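Local coordinates for protein transmembrane oligosaccharyl transferase (Archaeoglobus fulgidus, PDB 3WAJ) that belongs to the STT3/AglB family of oligosaccharyl transferases, membrane proteins that join a multi-helix transmembrane region to a C-terminal globular part, at residues Pro582-Phe587 and Val599-Leu603. Coordinates in Å, arbitrary orientation, origin at the centre of the assembly. Numbering follows the deposited sequence.
Sequences PGASSF and VAEKL
P582 comes in with a polyproline-II backbone (phi/psi -61/135) and lays its ring against the last turn of helix 593-602. Its CA sits 4.8 Å from V599 CA, the closest CA pair across the two segments. P582 CB touches V599 CG1 at 3.7 Å and L603 CD1 at 3.9 Å, while P582 CG meets K602 CB at 3.8 Å; K602 then leads its amino end away from the segment 582-587. G583, fully stretched at 179/-175, is the N-cap of helix 584-588. Its N packs 3.5 Å from L603 CD1 and 3.7 Å from V599 CG1, and its O accepts the 3.1 Å hydrogen bond from F587 N that opens the first turn. A584 points away from the other helix and S585 lies out of reach, its OG hydrogen-bonded to I574 O. This helix-loop-helix pairing in the AglB core region packs the start of helix 584-588 on the C-terminal turn of helix 593-602, and from L603 the chain enters strand 605-611 of the mixed sheet. No hydrogen bond crosses between the segments; together they bury 315 Å², mostly through apolar side chains. V599 (chi1 t) is central, because its CG1 also reaches S586 OG at 4.0 Å and F587 CB at 3.9 Å. S586, chi1 p, turns its OG back to a hydrogen bond with V581 O, before the helix. F587, chi1 t and chi2 82°, lays its ring beside helix 593-602, CE1 4.1 Å from A600 CB in an oblique approach; M678 and L682 of helix 678-684 and V608 of strand 605-611 also touch this side chain.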
loop_
_atom_site.group_PDB
_atom_site.type_symbol
_atom_site.label_atom_id
_atom_site.label_comp_id
_atom_site.label_asym_id
_atom_site.label_seq_id
_atom_site.Cartn_x
_atom_site.Cartn_y
_atom_site.Cartn_z
ATOM N N PRO A 582 -16.770 -7.448 13.020
ATOM C CA PRO A 582 -17.296 -7.007 11.722
ATOM C C PRO A 582 -16.275 -6.153 10.996
ATOM O O PRO A 582 -15.629 -5.272 11.595
ATOM C CB PRO A 582 -18.543 -6.186 12.082
ATOM C CG PRO A 582 -18.481 -5.966 13.601
ATOM C CD PRO A 582 -17.640 -7.083 14.157
ATOM N N GLY A 583 -16.123 -6.439 9.708
ATOM C CA GLY A 583 -15.113 -5.813 8.877
ATOM C C GLY A 583 -15.233 -6.402 7.485
ATOM O O GLY A 583 -16.135 -7.189 7.212
ATOM N N ALA A 584 -14.322 -6.025 6.600
ATOM C CA ALA A 584 -14.400 -6.446 5.209
ATOM C C ALA A 584 -14.329 -7.967 5.003
ATOM O O ALA A 584 -15.075 -8.517 4.201
ATOM C CB ALA A 584 -13.348 -5.732 4.369
ATOM N N SER A 585 -13.448 -8.655 5.716
ATOM C CA SER A 585 -13.275 -10.083 5.477
ATOM C C SER A 585 -14.486 -10.871 5.969
ATOM O O SER A 585 -14.860 -11.885 5.387
ATOM C CB SER A 585 -11.974 -10.618 6.098
ATOM O OG SER A 585 -12.051 -10.670 7.508
ATOM N N SER A 586 -15.118 -10.394 7.028
ATOM C CA SER A 586 -16.235 -11.131 7.621
ATOM C C SER A 586 -17.510 -10.839 6.841
ATOM O O SER A 586 -18.472 -11.609 6.880
ATOM C CB SER A 586 -16.401 -10.767 9.097
ATOM O OG SER A 586 -16.253 -9.375 9.279
ATOM N N PHE A 587 -17.519 -9.722 6.122
ATOM C CA PHE A 587 -18.645 -9.453 5.246
ATOM C C PHE A 587 -18.543 -10.347 3.989
ATOM O O PHE A 587 -19.442 -11.139 3.712
ATOM C CB PHE A 587 -18.747 -7.962 4.915
ATOM C CG PHE A 587 -19.882 -7.629 3.987
ATOM C CD1 PHE A 587 -21.170 -7.480 4.472
ATOM C CD2 PHE A 587 -19.668 -7.490 2.615
ATOM C CE1 PHE A 587 -22.239 -7.194 3.612
ATOM C CE2 PHE A 587 -20.727 -7.199 1.745
ATOM C CZ PHE A 587 -22.009 -7.054 2.244
ATOM N N VAL A 599 -22.957 -8.049 10.174
ATOM C CA VAL A 599 -21.736 -7.278 9.975
ATOM C C VAL A 599 -22.032 -5.880 9.420
ATOM O O VAL A 599 -21.473 -4.874 9.896
ATOM C CB VAL A 599 -20.760 -8.031 9.057
ATOM C CG1 VAL A 599 -19.567 -7.141 8.671
ATOM C CG2 VAL A 599 -20.307 -9.317 9.727
ATOM N N ALA A 600 -22.926 -5.821 8.429
ATOM C CA ALA A 600 -23.205 -4.563 7.734
ATOM C C ALA A 600 -23.907 -3.578 8.647
ATOM O O ALA A 600 -23.631 -2.386 8.607
ATOM C CB ALA A 600 -24.017 -4.800 6.478
ATOM N N GLU A 601 -24.832 -4.087 9.455
ATOM C CA GLU A 601 -25.553 -3.255 10.404
ATOM C C GLU A 601 -24.594 -2.599 11.397
ATOM O O GLU A 601 -24.675 -1.398 11.611
ATOM C CB GLU A 601 -26.607 -4.075 11.137
ATOM C CG GLU A 601 -27.595 -3.238 11.940
ATOM C CD GLU A 601 -28.583 -2.452 11.073
ATOM O OE1 GLU A 601 -28.494 -2.494 9.821
ATOM O OE2 GLU A 601 -29.458 -1.773 11.657
ATOM N N LYS A 602 -23.680 -3.388 11.971
ATOM C CA LYS A 602 -22.658 -2.880 12.893
ATOM C C LYS A 602 -21.838 -1.746 12.318
ATOM O O LYS A 602 -21.479 -0.823 13.039
ATOM C CB LYS A 602 -21.695 -3.999 13.319
ATOM C CG LYS A 602 -22.321 -5.069 14.200
ATOM C CD LYS A 602 -22.682 -4.526 15.577
ATOM C CE LYS A 602 -23.681 -5.450 16.273
ATOM N NZ LYS A 602 -24.351 -4.836 17.468
ATOM N N LEU A 603 -21.526 -1.833 11.025
ATOM C CA LEU A 603 -20.671 -0.838 10.382
ATOM C C LEU A 603 -21.502 0.140 9.580
ATOM O O LEU A 603 -20.964 0.990 8.862
ATOM C CB LEU A 603 -19.615 -1.509 9.509
ATOM C CG LEU A 603 -18.837 -2.596 10.259
ATOM C CD1 LEU A 603 -18.086 -3.511 9.294
ATOM C CD2 LEU A 603 -17.888 -1.976 11.285
#